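Local coordinates for SPbeta prophage-derived uncharacterized protein YomS (Bacillus subtilis, PDB 6I5O) that is of unknown function but, as a pentameric all-beta protein of a prophage lytic cassette, may take part in phage-induced lysis of the host cell, at residues R39-I45 / E87-I93; S51-Y57 / M100-V106; D14-F18 / E32-F38. One frame throughout, in Å; residues are numbered along the deposited sequence. Where two conformers were deposited one is given.

Overall arrangement
All three contacts belong to one antiparallel sheet in a helix-free protein. Along the chain interaction 3 closes first; the segments of interactions 1 and 2 then alternate in the order 39-45, 51-57, 87-93, 100-106. The centres of interactions 1 and 2 lie about 14 Å apart, yet Phe91 and Trp89 pack on Phe56, and Phe91 and Val43 on Phe101, so the two strand pairs share an aromatic core. The centre of interaction 3 lies about 11 Å from that of interaction 1 and about 20 Å from that of interaction 2, on the opposite side of the chain's centre from the latter. Interactions 1 and 3 also meet other subunits of the five-chain assembly; interaction 2 touches none.

Interaction 1: R39-I45 / E87-I93; sequences RELTVKI and EYWDFDI
Extended strands 40-45 and 87-92 form an antiparallel pair in the middle of an all-β fold, axes 4.5 Å apart at 161°. Non-hydrogen-bonded pairs Glu40-Asp92, Thr42-Asp90 and Lys44-Tyr88 lie on one face; hydrogen-bonded pairs Leu41-Phe91, Val43-Trp89 and Ile45-Glu87 on the other.

The backbone ladder includes Leu41 N to Phe91 O (3.0 Å), Phe91 N to Leu41 O (2.8 Å), Val43 N to Trp89 O (2.8 Å), Trp89 N to Val43 O (2.9 Å) and Ile45 N to Glu87 O (2.8 Å), and Ile93 N to Arg39 O (2.9 Å) extends it. On its other edge strand 40-46 pairs with 110-117, Arg39 and Glu40 facing Val117 in a classic bulge.

The face of Leu41, Val43, Ile45, Trp89 and Phe91 is largely apolar: Leu41 CD2 lies 4.1 Å from Phe91 CD1, Val43 CG2 3.9 Å from Phe91 CE1, and Ile45 CD1 3.9 Å from Trp89 CD1. Its exception, Glu87 OE1, accepts from Trp89 NE1 (2.8 Å) and bonds Thr82.

Opposite, Lys44 CD sits over the Tyr88 ring, 3.6 Å from its centroid, a CH-pi contact, while NZ reaches Glu64 and Asp60 of the second subunit. Thr42 (chi1 m) donates to its non-hydrogen-bonded partner: OG1 to Asp90 OD1, 2.6 Å.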
loop_
_atom_site.group_PDB
_atom_site.type_symbol
_atom_site.label_atom_id
_atom_site.label_comp_id
_atom_site.label_asym_id
_atom_site.label_seq_id
_atom_site.Cartn_x
_atom_site.Cartn_y
_atom_site.Cartn_z
ATOM N N ARG A 39 6.335 -3.484 -11.733
ATOM C CA ARG A 39 5.131 -3.558 -10.872
ATOM C C ARG A 39 4.114 -2.474 -11.176
ATOM O O ARG A 39 2.919 -2.721 -10.999
ATOM C CB ARG A 39 5.488 -3.425 -9.386
ATOM C CG ARG A 39 6.421 -4.484 -8.801
ATOM C CD ARG A 39 6.802 -4.035 -7.367
ATOM N NE ARG A 39 7.767 -4.850 -6.662
ATOM C CZ ARG A 39 7.429 -5.882 -5.904
ATOM N NH1 ARG A 39 6.192 -6.303 -5.916
ATOM N NH2 ARG A 39 8.313 -6.532 -5.177
ATOM N N GLU A 40 4.565 -1.278 -11.515
ATOM C CA GLU A 40 3.680 -0.107 -11.644
ATOM C C GLU A 40 3.984 0.602 -12.968
ATOM O O GLU A 40 5.109 0.591 -13.423
ATOM C CB GLU A 40 3.900 0.884 -10.472
ATOM C CG GLU A 40 3.677 0.293 -9.089
ATOM C CD GLU A 40 4.056 1.236 -7.954
ATOM O OE1 GLU A 40 5.218 1.874 -7.946
ATOM O OE2 GLU A 40 3.217 1.223 -7.016
ATOM N N LEU A 41 2.962 1.259 -13.497
ATOM C CA LEU A 41 3.075 2.097 -14.706
ATOM C C LEU A 41 2.355 3.405 -14.483
ATOM O O LEU A 41 1.245 3.414 -13.975
ATOM C CB LEU A 41 2.388 1.355 -15.846
ATOM C CG LEU A 41 2.119 2.100 -17.143
ATOM C CD1 LEU A 41 3.354 2.508 -17.872
ATOM C CD2 LEU A 41 1.263 1.258 -18.060
ATOM N N THR A 42 2.991 4.468 -14.952
ATOM C CA THR A 42 2.319 5.770 -15.061
ATOM C C THR A 42 2.374 6.185 -16.521
ATOM O O THR A 42 3.474 6.326 -17.073
ATOM C CB THR A 42 2.993 6.819 -14.176
ATOM O OG1 THR A 42 2.926 6.390 -12.807
ATOM C CG2 THR A 42 2.307 8.169 -14.280
ATOM N N VAL A 43 1.219 6.392 -17.119
ATOM C CA VAL A 43 1.088 6.815 -18.540
ATOM C C VAL A 43 0.784 8.301 -18.587
ATOM O O VAL A 43 -0.086 8.772 -17.853
ATOM C CB VAL A 43 -0.059 6.039 -19.209
ATOM C CG1 VAL A 43 -0.265 6.488 -20.631
ATOM C CG2 VAL A 43 0.253 4.570 -19.216
ATOM N N LYS A 44 1.484 9.011 -19.472
ATOM C CA LYS A 44 1.201 10.424 -19.763
ATOM C C LYS A 44 0.549 10.485 -21.141
ATOM O O LYS A 44 1.133 9.993 -22.155
ATOM C CB LYS A 44 2.475 11.251 -19.738
ATOM C CG LYS A 44 2.282 12.688 -20.149
ATOM C CD LYS A 44 1.434 13.501 -19.191
ATOM C CE LYS A 44 0.961 14.846 -19.726
ATOM N NZ LYS A 44 2.087 15.744 -20.001
ATOM N N ILE A 45 -0.604 11.126 -21.193
ATOM C CA ILE A 45 -1.298 11.406 -22.480
ATOM C C ILE A 45 -1.032 12.879 -22.788
ATOM O O ILE A 45 -1.373 13.752 -21.968
ATOM C CB ILE A 45 -2.793 11.078 -22.366
ATOM C CG1 ILE A 45 -2.961 9.583 -22.111
ATOM C CG2 ILE A 45 -3.544 11.480 -23.616
ATOM C CD1 ILE A 45 -4.282 9.210 -21.562
ATOM N N GLU A 87 -2.856 14.300 -19.104
ATOM C CA GLU A 87 -3.217 13.517 -17.901
ATOM C C GLU A 87 -2.179 12.438 -17.673
ATOM O O GLU A 87 -1.627 11.854 -18.641
ATOM C CB GLU A 87 -4.540 12.761 -18.065
ATOM C CG GLU A 87 -5.736 13.631 -18.090
ATOM C CD GLU A 87 -7.046 12.868 -18.203
ATOM O OE1 GLU A 87 -7.069 11.797 -18.826
ATOM O OE2 GLU A 87 -8.030 13.447 -17.718
ATOM N N TYR A 88 -1.961 12.157 -16.382
ATOM C CA TYR A 88 -1.217 10.969 -15.941
ATOM C C TYR A 88 -2.214 9.950 -15.380
ATOM O O TYR A 88 -3.091 10.316 -14.552
ATOM C CB TYR A 88 -0.223 11.329 -14.843
ATOM C CG TYR A 88 0.965 12.121 -15.340
ATOM C CD1 TYR A 88 2.116 11.525 -15.830
ATOM C CD2 TYR A 88 0.952 13.486 -15.193
ATOM C CE1 TYR A 88 3.220 12.264 -16.235
ATOM C CE2 TYR A 88 2.048 14.239 -15.588
ATOM C CZ TYR A 88 3.169 13.652 -16.104
ATOM O OH TYR A 88 4.244 14.425 -16.454
ATOM N N TRP A 89 -1.996 8.682 -15.727
ATOM C CA TRP A 89 -2.807 7.576 -15.185
ATOM C C TRP A 89 -1.868 6.523 -14.619
ATOM O O TRP A 89 -0.916 6.085 -15.300
ATOM C CB TRP A 89 -3.663 6.964 -16.282
ATOM C CG TRP A 89 -4.779 7.826 -16.721
ATOM C CD1 TRP A 89 -4.738 8.795 -17.688
ATOM C CD2 TRP A 89 -6.118 7.818 -16.225
ATOM N NE1 TRP A 89 -5.962 9.403 -17.787
ATOM C CE2 TRP A 89 -6.819 8.818 -16.897
ATOM C CE3 TRP A 89 -6.790 7.052 -15.251
ATOM C CZ2 TRP A 89 -8.173 9.062 -16.684
ATOM C CZ3 TRP A 89 -8.117 7.307 -15.011
ATOM C CH2 TRP A 89 -8.806 8.275 -15.754
ATOM N N ASP A 90 -2.167 6.077 -13.407
ATOM C CA ASP A 90 -1.363 5.086 -12.661
ATOM C C ASP A 90 -2.030 3.712 -12.695
ATOM O O ASP A 90 -3.250 3.620 -12.486
ATOM C CB ASP A 90 -1.217 5.492 -11.214
ATOM C CG ASP A 90 -0.245 6.578 -10.930
ATOM O OD1 ASP A 90 0.573 6.913 -11.838
ATOM O OD2 ASP A 90 -0.415 7.163 -9.824
ATOM N N PHE A 91 -1.209 2.699 -12.910
ATOM C CA PHE A 91 -1.706 1.311 -13.026
ATOM C C PHE A 91 -0.826 0.379 -12.236
ATOM O O PHE A 91 0.389 0.525 -12.206
ATOM C CB PHE A 91 -1.697 0.825 -14.474
ATOM C CG PHE A 91 -2.494 1.670 -15.418
ATOM C CD1 PHE A 91 -1.962 2.793 -16.014
ATOM C CD2 PHE A 91 -3.834 1.373 -15.633
ATOM C CE1 PHE A 91 -2.723 3.569 -16.848
ATOM C CE2 PHE A 91 -4.603 2.149 -16.481
ATOM C CZ PHE A 91 -4.044 3.250 -17.065
ATOM N N ASP A 92 -1.468 -0.600 -11.614
ATOM C CA ASP A 92 -0.782 -1.750 -10.993
ATOM C C ASP A 92 -0.738 -2.866 -12.031
ATOM O O ASP A 92 -1.799 -3.371 -12.432
ATOM C CB ASP A 92 -1.481 -2.198 -9.723
ATOM C CG ASP A 92 -0.899 -3.460 -9.104
ATOM O OD1 ASP A 92 0.141 -4.049 -9.568
ATOM O OD2 ASP A 92 -1.499 -3.894 -8.084
ATOM N N ILE A 93 0.463 -3.152 -12.515
ATOM C CA ILE A 93 0.635 -4.048 -13.681
ATOM C C ILE A 93 1.418 -5.307 -13.345
ATOM O O ILE A 93 1.702 -6.091 -14.254
ATOM C CB ILE A 93 1.326 -3.284 -14.825
ATOM C CG1 ILE A 93 2.774 -2.881 -14.470
ATOM C CG2 ILE A 93 0.494 -2.110 -15.307
ATOM C CD1 ILE A 93 3.603 -2.419 -15.620
HETATM O O HOH W 1 2.968 16.770 -17.392
#

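Interaction 2: S51-Y57 / M100-V106; sequences SREIKFY and MFEVVSV
Tyr57, Glu53 and Val104 are most covered in this antiparallel pairing of strands 51-57 and 100-106, axes 4.5 Å apart at 176°. Tyr57-Met100, Lys55-Glu102 and Glu53-Ser105 are hydrogen-bonded pairs on one face; Phe56-Phe101, Ile54-Val103 and Arg52-Val106 are non-hydrogen-bonded pairs on the other, the register slipping by one after Glu53.

Tyr57 closes one end: its N bonds Met100 O (2.8 Å) and Met100 N its O (2.9 Å). Its ring (chi1 m) projects from the face of Glu102 and Met100, with CE2 3.4 Å from Glu102 OE1 and Met100 SD 5.5 Å from its centroid, an oblique Met-aromatic contact. Tyrosine suits this partly exposed place: its ring packs while a water bridges OH (2.6 Å) and Glu102 OE1 (2.8 Å). Lys65 joins that carboxylate in a salt bridge and the ring by cation-pi.

Glu53 faces both Val104 and Ser105 in a classic beta bulge, its N bonding Ser105 O and its O accepting from Val104 N, both 2.9 Å. Val104, the extra residue, has non-extended phi/psi near -76/-38. Its CG2 touches Lys55 CG (3.7 Å), and Lys55 NZ forms a salt bridge with Glu53 OE2 (3.1 Å). Lys55 N to Glu102 O and Glu102 N to Lys55 O, 2.9 Å each, continue the ladder.

The face of Ile54, Phe56, Phe101 and Val103 is apolar: Ile54 CD1 meets Val103 CG2 (3.7 Å) and Phe56 CD1 meets Phe101 CD2 (3.5 Å); Arg52 leads its guanidinium away to Leu83 O. Both phenylalanines pack edge-to-face with Phe91 of strand 87-92, Phe101 also reaches strand 40-46, and strand 81-82 flanks strand 51-59.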
loop_
_atom_site.group_PDB
_atom_site.type_symbol
_atom_site.label_atom_id
_atom_site.label_comp_id
_atom_site.label_asym_id
_atom_site.label_seq_id
_atom_site.Cartn_x
_atom_site.Cartn_y
_atom_site.Cartn_z
ATOM N N SER A 51 -9.276 16.595 -30.005
ATOM C CA SER A 51 -10.141 15.550 -29.396
ATOM C C SER A 51 -9.452 14.207 -29.518
ATOM O O SER A 51 -8.650 14.045 -30.391
ATOM C CB SER A 51 -11.556 15.536 -29.896
ATOM O OG SER A 51 -11.564 15.250 -31.248
ATOM N N ARG A 52 -9.749 13.295 -28.606
ATOM C CA ARG A 52 -9.157 11.945 -28.656
ATOM C C ARG A 52 -9.919 11.043 -27.712
ATOM O O ARG A 52 -10.587 11.536 -26.779
ATOM C CB ARG A 52 -7.656 11.956 -28.335
ATOM C CG ARG A 52 -7.283 12.052 -26.851
ATOM C CD ARG A 52 -7.889 13.269 -26.158
ATOM N NE ARG A 52 -7.450 14.546 -26.692
ATOM C CZ ARG A 52 -7.961 15.704 -26.351
ATOM N NH1 ARG A 52 -7.475 16.818 -26.881
ATOM N NH2 ARG A 52 -9.002 15.776 -25.526
ATOM N N GLU A 53 -9.759 9.756 -27.918
ATOM C CA GLU A 53 -10.281 8.750 -26.965
ATOM C C GLU A 53 -9.218 7.676 -26.871
ATOM O O GLU A 53 -8.834 7.087 -27.877
ATOM C CB GLU A 53 -11.599 8.169 -27.458
ATOM C CG GLU A 53 -12.170 7.106 -26.592
ATOM C CD GLU A 53 -13.477 6.526 -27.140
ATOM O OE1 GLU A 53 -14.014 7.032 -28.158
ATOM O OE2 GLU A 53 -13.925 5.478 -26.612
ATOM N N ILE A 54 -8.753 7.436 -25.631
ATOM C CA ILE A 54 -7.715 6.425 -25.334
ATOM C C ILE A 54 -8.391 5.363 -24.469
ATOM O O ILE A 54 -8.991 5.741 -23.462
ATOM C CB ILE A 54 -6.520 7.049 -24.587
ATOM C CG1 ILE A 54 -6.015 8.334 -25.243
ATOM C CG2 ILE A 54 -5.441 6.020 -24.381
ATOM C CD1 ILE A 54 -5.498 8.157 -26.658
ATOM N N LYS A 55 -8.280 4.095 -24.871
ATOM C CA LYS A 55 -8.763 2.991 -24.002
ATOM C C LYS A 55 -7.579 2.209 -23.490
ATOM O O LYS A 55 -6.587 1.975 -24.177
ATOM C CB LYS A 55 -9.677 2.053 -24.789
ATOM C CG LYS A 55 -11.058 2.662 -25.001
ATOM C CD LYS A 55 -11.998 1.676 -25.619
ATOM C CE LYS A 55 -13.444 1.851 -25.190
ATOM N NZ LYS A 55 -14.167 2.442 -26.314
ATOM N N PHE A 56 -7.658 1.843 -22.199
ATOM C CA PHE A 56 -6.556 1.224 -21.460
ATOM C C PHE A 56 -6.774 -0.276 -21.420
ATOM O O PHE A 56 -7.894 -0.701 -21.063
ATOM C CB PHE A 56 -6.518 1.762 -20.041
ATOM C CG PHE A 56 -6.643 3.253 -19.845
ATOM C CD1 PHE A 56 -6.263 4.154 -20.825
ATOM C CD2 PHE A 56 -7.119 3.754 -18.649
ATOM C CE1 PHE A 56 -6.360 5.515 -20.580
ATOM C CE2 PHE A 56 -7.236 5.121 -18.410
ATOM C CZ PHE A 56 -6.869 5.990 -19.395
ATOM N N TYR A 57 -5.769 -1.060 -21.806
ATOM C CA TYR A 57 -5.937 -2.521 -21.875
ATOM C C TYR A 57 -4.767 -3.265 -21.268
ATOM O O TYR A 57 -3.577 -2.911 -21.363
ATOM C CB TYR A 57 -6.055 -2.993 -23.336
ATOM C CG TYR A 57 -7.348 -2.609 -23.967
ATOM C CD1 TYR A 57 -8.528 -3.194 -23.608
ATOM C CD2 TYR A 57 -7.402 -1.631 -24.959
ATOM C CE1 TYR A 57 -9.735 -2.917 -24.199
ATOM C CE2 TYR A 57 -8.601 -1.331 -25.570
ATOM C CZ TYR A 57 -9.776 -1.945 -25.173
ATOM O OH TYR A 57 -10.978 -1.652 -25.756
ATOM N N MET A 100 -1.407 -2.156 -23.148
ATOM C CA MET A 100 -1.661 -1.490 -24.432
ATOM C C MET A 100 -2.576 -0.299 -24.182
ATOM O O MET A 100 -3.488 -0.391 -23.372
ATOM C CB MET A 100 -2.317 -2.482 -25.398
ATOM C CG MET A 100 -2.867 -1.781 -26.624
ATOM S SD MET A 100 -4.024 -2.789 -27.585
ATOM C CE MET A 100 -2.829 -3.940 -28.155
ATOM N N PHE A 101 -2.314 0.807 -24.867
ATOM C CA PHE A 101 -3.127 2.045 -24.759
ATOM C C PHE A 101 -3.603 2.392 -26.147
ATOM O O PHE A 101 -2.784 2.952 -26.917
ATOM C CB PHE A 101 -2.286 3.155 -24.136
ATOM C CG PHE A 101 -2.061 2.853 -22.694
ATOM C CD1 PHE A 101 -1.060 1.969 -22.282
ATOM C CD2 PHE A 101 -2.978 3.289 -21.737
ATOM C CE1 PHE A 101 -1.004 1.524 -20.976
ATOM C CE2 PHE A 101 -2.889 2.875 -20.432
ATOM C CZ PHE A 101 -1.923 1.987 -20.059
ATOM N N GLU A 102 -4.820 2.026 -26.473
ATOM C CA GLU A 102 -5.347 2.127 -27.843
ATOM C C GLU A 102 -5.864 3.548 -28.086
ATOM O O GLU A 102 -6.699 4.043 -27.299
ATOM C CB GLU A 102 -6.499 1.157 -28.032
ATOM C CG GLU A 102 -7.106 1.241 -29.437
ATOM C CD GLU A 102 -8.109 0.174 -29.742
ATOM O OE1 GLU A 102 -8.310 -0.737 -28.891
ATOM O OE2 GLU A 102 -8.539 0.122 -30.907
ATOM N N VAL A 103 -5.410 4.166 -29.191
ATOM C CA VAL A 103 -6.041 5.402 -29.691
ATOM C C VAL A 103 -7.249 4.949 -30.496
ATOM O O VAL A 103 -7.062 4.448 -31.634
ATOM C CB VAL A 103 -5.048 6.247 -30.503
ATOM C CG1 VAL A 103 -5.733 7.437 -31.134
ATOM C CG2 VAL A 103 -3.860 6.660 -29.660
ATOM N N VAL A 104 -8.429 5.084 -29.912
ATOM C CA VAL A 104 -9.692 4.689 -30.573
ATOM C C VAL A 104 -10.054 5.754 -31.610
ATOM O O VAL A 104 -10.582 5.421 -32.706
ATOM C CB VAL A 104 -10.798 4.533 -29.522
ATOM C CG1 VAL A 104 -12.166 4.314 -30.144
ATOM C CG2 VAL A 104 -10.460 3.392 -28.610
ATOM N N SER A 105 -9.807 7.022 -31.286
ATOM C CA SER A 105 -10.119 8.153 -32.152
ATOM C C SER A 105 -9.199 9.299 -31.793
ATOM O O SER A 105 -8.759 9.383 -30.635
ATOM C CB SER A 105 -11.579 8.552 -32.064
ATOM O OG SER A 105 -11.896 9.027 -30.794
ATOM N N VAL A 106 -8.932 10.174 -32.747
ATOM C CA VAL A 106 -8.107 11.367 -32.486
ATOM C C VAL A 106 -8.339 12.350 -33.629
ATOM O O VAL A 106 -8.444 11.936 -34.783
ATOM C CB VAL A 106 -6.601 11.025 -32.352
ATOM C CG1 VAL A 106 -6.041 10.325 -33.606
ATOM C CG2 VAL A 106 -5.803 12.278 -32.002
HETATM O O HOH W 2 -11.053 -0.717 -28.202
#

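Interaction 3: D14-F18 / E32-F38; sequences DKTSF and EFVVGHF
Segment 14-18 is extended throughout and strand from Lys15 on, while segment 32-38 has only a brief strand, 33-34, before a type II' beta turn from Val35 to Phe38, closed by Phe38 N to Val35 O at 3.1 Å. The turn places Gly36 at its second position with phi/psi 60/-125, a conformation a residue with a side chain adopts with difficulty. No backbone hydrogen bonds join the two segments: the nearest CA atoms are 7.3 Å apart at Phe18-Phe33 and 7.8 Å at Asp14-Phe38. Segment 14-18 pairs instead with strand 110-117, and Phe33 with Val99 of strand 98-107, so side chains bridge two parts of the antiparallel sheet.

Asp14, Thr16 and Phe18 direct CA-to-CB toward segment 32-38; Lys15 and Ser17 direct theirs away. At one end, Phe18 and Phe33, both with chi1 t, meet obliquely: centroids 5.1 Å apart, planes at 57°, Phe33 CB 4.1 Å from the Phe18 centroid in a CH-pi contact. Large flat side chains can span this gap between backbones, and Phe20 adds an edge-to-face partner to Phe18. At the other end the buried Phe38 ring (chi1 m) sets CZ 3.7 Å from Thr16 CG2 and CE1 4.1 Å from Lys15 CA, with Val116 also against it.

Lys15 serves the assembly: its NZ bonds Gly36 O and Phe38 O of the second subunit, while the same carbonyls here receive Lys15 of the third subunit. Across the contact the one hydrogen bond is a His-carboxylate bond made from within the turn, His37 (chi1 p) NE2 donating to Asp14 OD2 at 2.7 Å.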
loop_
_atom_site.group_PDB
_atom_site.type_symbol
_atom_site.label_atom_id
_atom_site.label_comp_id
_atom_site.label_asym_id
_atom_site.label_seq_id
_atom_site.Cartn_x
_atom_site.Cartn_y
_atom_site.Cartn_z
ATOM N N ASP A 14 14.096 -0.309 -10.098
ATOM C CA ASP A 14 14.385 -0.210 -11.547
ATOM C C ASP A 14 13.306 0.649 -12.168
ATOM O O ASP A 14 12.160 0.462 -11.805
ATOM C CB ASP A 14 14.480 -1.606 -12.162
ATOM C CG ASP A 14 15.054 -1.579 -13.567
ATOM O OD1 ASP A 14 15.954 -0.759 -13.831
ATOM O OD2 ASP A 14 14.595 -2.407 -14.392
ATOM N N LYS A 15 13.663 1.454 -13.160
ATOM C CA LYS A 15 12.658 2.191 -13.943
ATOM C C LYS A 15 13.076 2.179 -15.403
ATOM O O LYS A 15 14.300 2.162 -15.704
ATOM C CB LYS A 15 12.527 3.650 -13.506
ATOM C CG LYS A 15 12.140 3.820 -12.037
ATOM C CD LYS A 15 11.902 5.299 -11.711
ATOM C CE LYS A 15 11.511 5.576 -10.295
ATOM N NZ LYS A 15 11.310 7.031 -10.084
ATOM N N THR A 16 12.097 2.235 -16.273
ATOM C CA THR A 16 12.374 2.555 -17.701
ATOM C C THR A 16 11.186 3.317 -18.247
ATOM O O THR A 16 10.140 3.447 -17.647
ATOM C CB THR A 16 12.783 1.289 -18.470
ATOM O OG1 THR A 16 13.462 1.783 -19.653
ATOM C CG2 THR A 16 11.605 0.412 -18.778
ATOM N N SER A 17 11.394 3.844 -19.457
ATOM C CA SER A 17 10.388 4.607 -20.217
ATOM C C SER A 17 9.950 3.770 -21.411
ATOM O O SER A 17 10.694 2.873 -21.842
ATOM C CB SER A 17 10.943 5.933 -20.641
ATOM O OG SER A 17 11.322 6.705 -19.511
ATOM N N PHE A 18 8.730 3.984 -21.862
ATOM C CA PHE A 18 8.200 3.266 -23.037
ATOM C C PHE A 18 7.260 4.190 -23.783
ATOM O O PHE A 18 6.405 4.851 -23.192
ATOM C CB PHE A 18 7.475 1.981 -22.629
ATOM C CG PHE A 18 7.095 1.145 -23.811
ATOM C CD1 PHE A 18 8.050 0.373 -24.475
ATOM C CD2 PHE A 18 5.778 1.085 -24.228
ATOM C CE1 PHE A 18 7.697 -0.379 -25.576
ATOM C CE2 PHE A 18 5.429 0.299 -25.332
ATOM C CZ PHE A 18 6.373 -0.447 -25.948
ATOM N N GLU A 32 2.906 -2.426 -27.733
ATOM C CA GLU A 32 2.538 -3.125 -26.483
ATOM C C GLU A 32 3.761 -3.233 -25.602
ATOM O O GLU A 32 4.885 -3.536 -26.078
ATOM C CB GLU A 32 2.069 -4.549 -26.796
ATOM C CG GLU A 32 0.771 -4.581 -27.579
ATOM C CD GLU A 32 0.325 -5.989 -27.927
ATOM O OE1 GLU A 32 1.144 -6.785 -28.306
ATOM O OE2 GLU A 32 -0.812 -6.260 -27.832
ATOM N N PHE A 33 3.572 -3.018 -24.311
ATOM C CA PHE A 33 4.681 -3.100 -23.338
ATOM C C PHE A 33 4.624 -4.465 -22.671
ATOM O O PHE A 33 3.583 -4.791 -22.094
ATOM C CB PHE A 33 4.606 -1.992 -22.314
ATOM C CG PHE A 33 5.728 -2.047 -21.328
ATOM C CD1 PHE A 33 6.998 -1.701 -21.720
ATOM C CD2 PHE A 33 5.527 -2.442 -20.002
ATOM C CE1 PHE A 33 8.062 -1.764 -20.822
ATOM C CE2 PHE A 33 6.610 -2.480 -19.122
ATOM C CZ PHE A 33 7.876 -2.184 -19.568
ATOM N N VAL A 34 5.718 -5.180 -22.752
ATOM C CA VAL A 34 5.923 -6.436 -22.007
ATOM C C VAL A 34 6.311 -6.073 -20.586
ATOM O O VAL A 34 7.380 -5.471 -20.359
ATOM C CB VAL A 34 6.956 -7.320 -22.675
ATOM C CG1 VAL A 34 7.295 -8.563 -21.859
ATOM C CG2 VAL A 34 6.495 -7.684 -24.079
ATOM N N VAL A 35 5.465 -6.424 -19.614
ATOM C CA VAL A 35 5.647 -5.976 -18.220
ATOM C C VAL A 35 6.961 -6.469 -17.648
ATOM O O VAL A 35 7.594 -5.714 -16.902
ATOM C CB VAL A 35 4.412 -6.419 -17.432
ATOM C CG1 VAL A 35 4.671 -6.169 -15.935
ATOM C CG2 VAL A 35 3.163 -5.663 -17.891
ATOM N N GLY A 36 7.359 -7.708 -17.923
ATOM C CA GLY A 36 8.635 -8.198 -17.418
ATOM C C GLY A 36 8.681 -8.170 -15.893
ATOM O O GLY A 36 7.776 -8.798 -15.292
ATOM N N HIS A 37 9.683 -7.515 -15.328
ATOM C CA HIS A 37 9.829 -7.490 -13.868
ATOM C C HIS A 37 9.174 -6.289 -13.235
ATOM O O HIS A 37 9.358 -6.100 -12.016
ATOM C CB HIS A 37 11.286 -7.674 -13.477
ATOM C CG HIS A 37 12.204 -6.581 -13.885
ATOM N ND1 HIS A 37 13.454 -6.875 -14.369
ATOM C CD2 HIS A 37 12.082 -5.230 -13.798
ATOM C CE1 HIS A 37 14.106 -5.738 -14.556
ATOM N NE2 HIS A 37 13.262 -4.706 -14.253
ATOM N N PHE A 38 8.443 -5.447 -13.938
ATOM C CA PHE A 38 7.925 -4.196 -13.378
ATOM C C PHE A 38 6.632 -4.443 -12.610
ATOM O O PHE A 38 5.947 -5.469 -12.742
ATOM C CB PHE A 38 7.775 -3.166 -14.496
ATOM C CG PHE A 38 9.116 -2.719 -15.019
ATOM C CD1 PHE A 38 9.921 -1.861 -14.289
ATOM C CD2 PHE A 38 9.605 -3.167 -16.237
ATOM C CE1 PHE A 38 11.186 -1.536 -14.735
ATOM C CE2 PHE A 38 10.885 -2.848 -16.676
ATOM C CZ PHE A 38 11.646 -1.960 -15.958
#